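Local atomic coordinates of beta-lactamase/D-alanine Carboxypeptidase (Yersinia pestis, PDB entry 3RJU), a protein that probably hydrolyses beta-lactams or removes the terminal D-alanine from peptidoglycan peptides. Residues M67-V81 / A174-I187. Sequence-based numbering, arbitrary orientation. Where two conformers were deposited one is given.
Sequences MTSEIMVKLADDGIV and AAGKPYAHLLRDKI
Helix 67-77 and helix 179-187 cross at 73° with their axes 10.2 Å apart at closest approach, and the backbones draw together where Ile71 faces Lys186. Ile71 enters the second helix as a knob into a hole formed by Tyr179, Leu182, Lys186 and Ile187. Its branches divide the work: CD1 lies obliquely by the phenol ring, 3.7 Å from Tyr179 CZ, CG2 meets Leu182 CD1, and CG1 rests on Ile187. Ile187, crossing Ile71 at about a right angle, sets its CD1 against Met67 CB (3.6 Å) and meets the carboxylate of Glu70, which comes from the opposite direction; Glu70 OE1 accepts a hydrogen bond from Trp239 NE1 and OE2 is paired with Lys252. Tyr179 crosses Thr68 at about a right angle, and one water bridges Tyr179 OH and Thr68 OG1; that threonine oxygen also hydrogen-bonds to Gly225. An SxxK pattern, Ser62 and Lys65, lies at the start of helix 64-77 and resembles the active-site motif of serine beta-lactamases and penicillin-binding proteins; the contact packs the later turns of what is probably the active-site helix against helix 179-191. Two lysines reach across in opposite senses. Lys74, extended beyond CG, donates NZ to Lys186 O at 2.9 Å, with a C=O...N angle of 157°, while the same nitrogen forms a salt bridge with Glu70 OE2. Lys186 instead bends at chi2 (-56°), passing CE beside Leu75 CD2 and bringing NZ 2.7 Å from Asp78 OD2, where it takes the syn lone pair in a salt bridge. Past the Schellman turn at Gly79, Val81 CG1 presses tightly on Ala174 CB at 3.3 Å, and Ile80 CG2 covers the Ala174 carbonyl near the end of helix 162-175. A second water links Ile80 O to Ala174 O, weakly on the alanine side.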
# COMPACT_ATOMS: atom_id res chain seq x y z
N MSE A 67 -4.59 2.98 -0.86
CA MSE A 67 -5.61 3.49 -1.78
C MSE A 67 -6.99 2.91 -1.48
O MSE A 67 -8.00 3.60 -1.60
CB MSE A 67 -5.19 3.24 -3.23
CG MSE A 67 -3.91 4.00 -3.58
SE MSE A 67 -3.33 3.83 -5.40
CE MSE A 67 -1.56 4.67 -5.22
N THR A 68 -7.06 1.64 -1.10
CA THR A 68 -8.34 1.06 -0.68
C THR A 68 -8.88 1.83 0.52
O THR A 68 -10.04 2.21 0.54
CB THR A 68 -8.18 -0.41 -0.32
OG1 THR A 68 -7.41 -1.05 -1.35
CG2 THR A 68 -9.55 -1.09 -0.20
N SER A 69 -8.03 2.07 1.52
CA SER A 69 -8.48 2.87 2.66
C SER A 69 -8.83 4.31 2.28
O SER A 69 -9.77 4.90 2.83
CB SER A 69 -7.46 2.82 3.80
OG SER A 69 -7.61 1.58 4.49
N GLU A 70 -8.08 4.88 1.33
CA GLU A 70 -8.40 6.21 0.82
C GLU A 70 -9.83 6.25 0.26
O GLU A 70 -10.62 7.15 0.57
CB GLU A 70 -7.42 6.65 -0.28
CG GLU A 70 -7.86 7.97 -0.95
CD GLU A 70 -6.86 8.58 -1.90
OE1 GLU A 70 -5.91 7.90 -2.24
OE2 GLU A 70 -7.06 9.75 -2.33
N ILE A 71 -10.15 5.28 -0.58
CA ILE A 71 -11.49 5.18 -1.15
C ILE A 71 -12.55 5.00 -0.06
O ILE A 71 -13.60 5.64 -0.12
CB ILE A 71 -11.55 4.08 -2.22
CG1 ILE A 71 -10.70 4.51 -3.42
CG2 ILE A 71 -13.00 3.79 -2.66
CD1 ILE A 71 -10.47 3.42 -4.45
N MSE A 72 -12.28 4.14 0.92
CA MSE A 72 -13.21 3.98 2.03
C MSE A 72 -13.45 5.32 2.74
O MSE A 72 -14.59 5.70 3.01
CB MSE A 72 -12.71 2.94 3.03
CG MSE A 72 -13.67 2.72 4.20
SE MSE A 72 -12.88 1.56 5.56
CE MSE A 72 -11.37 2.69 6.05
N VAL A 73 -12.38 6.04 3.04
CA VAL A 73 -12.50 7.32 3.73
C VAL A 73 -13.28 8.34 2.88
O VAL A 73 -14.14 9.07 3.39
CB VAL A 73 -11.10 7.85 4.13
CG1 VAL A 73 -11.14 9.32 4.52
CG2 VAL A 73 -10.54 6.99 5.26
N LYS A 74 -13.00 8.39 1.58
CA LYS A 74 -13.73 9.30 0.72
C LYS A 74 -15.21 8.94 0.62
O LYS A 74 -16.08 9.82 0.73
CB LYS A 74 -13.07 9.39 -0.66
CG LYS A 74 -11.75 10.14 -0.58
CD LYS A 74 -11.03 10.15 -1.89
CE LYS A 74 -9.99 11.27 -1.90
NZ LYS A 74 -9.24 11.23 -3.17
N LEU A 75 -15.51 7.65 0.48
CA LEU A 75 -16.92 7.23 0.45
C LEU A 75 -17.63 7.49 1.78
O LEU A 75 -18.83 7.77 1.80
CB LEU A 75 -17.04 5.74 0.06
CG LEU A 75 -16.70 5.42 -1.40
CD1 LEU A 75 -16.81 3.90 -1.62
CD2 LEU A 75 -17.60 6.16 -2.37
N ALA A 76 -16.90 7.39 2.89
CA ALA A 76 -17.48 7.71 4.19
C ALA A 76 -17.81 9.19 4.27
O ALA A 76 -18.87 9.57 4.77
CB ALA A 76 -16.54 7.30 5.32
N ASP A 77 -16.92 10.04 3.78
CA ASP A 77 -17.22 11.47 3.76
C ASP A 77 -18.44 11.78 2.89
O ASP A 77 -19.21 12.70 3.20
CB ASP A 77 -16.01 12.27 3.29
CG ASP A 77 -16.24 13.76 3.37
OD1 ASP A 77 -16.36 14.28 4.51
OD2 ASP A 77 -16.30 14.41 2.31
N ASP A 78 -18.60 11.01 1.82
CA ASP A 78 -19.76 11.15 0.92
C ASP A 78 -21.06 10.63 1.54
O ASP A 78 -22.14 10.82 0.97
CB ASP A 78 -19.54 10.35 -0.38
CG ASP A 78 -18.48 10.95 -1.28
OD1 ASP A 78 -18.09 12.12 -1.10
OD2 ASP A 78 -18.05 10.22 -2.21
N GLY A 79 -20.96 9.94 2.68
CA GLY A 79 -22.12 9.32 3.29
C GLY A 79 -22.55 8.00 2.65
O GLY A 79 -23.63 7.50 2.94
N ILE A 80 -21.69 7.45 1.79
CA ILE A 80 -21.99 6.19 1.09
C ILE A 80 -21.67 4.92 1.91
O ILE A 80 -22.34 3.89 1.78
CB ILE A 80 -21.28 6.15 -0.28
CG1 ILE A 80 -21.91 7.19 -1.22
CG2 ILE A 80 -21.31 4.75 -0.87
CD1 ILE A 80 -21.14 7.41 -2.49
N VAL A 81 -20.64 5.00 2.75
CA VAL A 81 -20.40 3.97 3.77
C VAL A 81 -20.11 4.66 5.08
O VAL A 81 -19.92 5.87 5.12
CB VAL A 81 -19.20 3.04 3.44
CG1 VAL A 81 -19.39 2.36 2.09
CG2 VAL A 81 -17.85 3.79 3.51
N ALA A 174 -21.18 -0.82 -2.18
CA ALA A 174 -21.76 0.39 -1.58
C ALA A 174 -21.91 1.51 -2.62
O ALA A 174 -22.95 2.20 -2.67
CB ALA A 174 -20.89 0.86 -0.42
N ALA A 175 -20.89 1.68 -3.45
CA ALA A 175 -20.89 2.75 -4.44
C ALA A 175 -21.72 2.39 -5.67
O ALA A 175 -22.13 3.27 -6.42
CB ALA A 175 -19.46 3.10 -4.85
N GLY A 176 -21.97 1.10 -5.87
CA GLY A 176 -22.73 0.66 -7.03
C GLY A 176 -21.98 0.74 -8.36
O GLY A 176 -22.59 0.94 -9.41
N LYS A 177 -20.66 0.61 -8.31
CA LYS A 177 -19.85 0.59 -9.52
C LYS A 177 -18.62 -0.30 -9.31
O LYS A 177 -18.21 -0.53 -8.18
CB LYS A 177 -19.42 2.00 -9.90
CG LYS A 177 -18.54 2.68 -8.88
CD LYS A 177 -18.07 4.06 -9.38
CE LYS A 177 -19.14 5.10 -9.30
NZ LYS A 177 -18.53 6.45 -9.59
N PRO A 178 -18.03 -0.81 -10.41
CA PRO A 178 -16.85 -1.67 -10.29
C PRO A 178 -15.76 -0.97 -9.52
O PRO A 178 -15.62 0.26 -9.62
CB PRO A 178 -16.42 -1.87 -11.75
CG PRO A 178 -17.69 -1.68 -12.54
CD PRO A 178 -18.43 -0.59 -11.81
N TYR A 179 -14.98 -1.73 -8.75
CA TYR A 179 -13.89 -1.13 -8.00
C TYR A 179 -12.93 -0.35 -8.90
O TYR A 179 -12.44 0.72 -8.50
CB TYR A 179 -13.13 -2.17 -7.17
CG TYR A 179 -12.20 -1.52 -6.21
CD1 TYR A 179 -12.67 -1.00 -5.01
CD2 TYR A 179 -10.86 -1.36 -6.52
CE1 TYR A 179 -11.83 -0.37 -4.13
CE2 TYR A 179 -9.99 -0.74 -5.65
CZ TYR A 179 -10.47 -0.25 -4.45
OH TYR A 179 -9.62 0.36 -3.59
N ALA A 180 -12.66 -0.86 -10.10
CA ALA A 180 -11.75 -0.17 -11.01
C ALA A 180 -12.27 1.24 -11.31
O ALA A 180 -11.49 2.17 -11.49
CB ALA A 180 -11.57 -0.94 -12.30
N HIS A 181 -13.59 1.41 -11.38
CA HIS A 181 -14.16 2.74 -11.59
C HIS A 181 -14.00 3.65 -10.38
O HIS A 181 -13.81 4.85 -10.54
CB HIS A 181 -15.64 2.63 -11.95
CG HIS A 181 -15.88 2.02 -13.29
ND1 HIS A 181 -17.10 2.09 -13.94
CD2 HIS A 181 -15.05 1.34 -14.11
CE1 HIS A 181 -17.01 1.46 -15.10
NE2 HIS A 181 -15.78 1.00 -15.23
N LEU A 182 -14.10 3.09 -9.17
CA LEU A 182 -13.80 3.86 -7.97
C LEU A 182 -12.36 4.34 -7.94
O LEU A 182 -12.10 5.51 -7.62
CB LEU A 182 -14.08 3.06 -6.70
CG LEU A 182 -15.53 2.94 -6.26
CD1 LEU A 182 -15.62 1.99 -5.06
CD2 LEU A 182 -16.07 4.31 -5.92
N LEU A 183 -11.42 3.44 -8.24
CA LEU A 183 -9.99 3.78 -8.25
C LEU A 183 -9.75 4.94 -9.22
O LEU A 183 -9.05 5.90 -8.91
CB LEU A 183 -9.16 2.55 -8.64
CG LEU A 183 -7.66 2.72 -8.82
CD1 LEU A 183 -7.04 3.25 -7.53
CD2 LEU A 183 -7.05 1.38 -9.22
N ARG A 184 -10.36 4.83 -10.41
CA ARG A 184 -10.24 5.87 -11.42
C ARG A 184 -10.90 7.17 -10.95
O ARG A 184 -10.28 8.22 -10.94
CB ARG A 184 -10.89 5.37 -12.72
CG ARG A 184 -10.82 6.35 -13.88
CD ARG A 184 -11.81 5.95 -14.97
NE ARG A 184 -13.18 6.02 -14.47
CZ ARG A 184 -14.24 5.46 -15.06
NH1 ARG A 184 -14.09 4.76 -16.18
NH2 ARG A 184 -15.44 5.59 -14.52
N ASP A 185 -12.16 7.08 -10.51
CA ASP A 185 -12.93 8.29 -10.20
C ASP A 185 -12.49 9.02 -8.93
O ASP A 185 -12.53 10.27 -8.87
CB ASP A 185 -14.43 7.98 -10.12
CG ASP A 185 -14.99 7.47 -11.44
OD1 ASP A 185 -14.31 7.60 -12.47
OD2 ASP A 185 -16.13 6.94 -11.42
N LYS A 186 -12.09 8.25 -7.92
CA LYS A 186 -11.71 8.84 -6.63
C LYS A 186 -10.22 9.18 -6.53
O LYS A 186 -9.85 10.05 -5.75
CB LYS A 186 -12.10 7.93 -5.46
CG LYS A 186 -13.60 7.83 -5.20
CD LYS A 186 -14.18 9.20 -4.97
CE LYS A 186 -15.45 9.15 -4.14
NZ LYS A 186 -15.99 10.52 -3.93
N ILE A 187 -9.38 8.48 -7.29
CA ILE A 187 -7.94 8.65 -7.12
C ILE A 187 -7.18 9.03 -8.39
O ILE A 187 -6.59 10.12 -8.48
CB ILE A 187 -7.29 7.39 -6.53
CG1 ILE A 187 -7.89 7.09 -5.15
CG2 ILE A 187 -5.78 7.59 -6.41
CD1 ILE A 187 -7.28 5.86 -4.45
O HOH W 1 -7.07 -0.25 -4.07
O HOH W 2 -24.49 3.27 0.07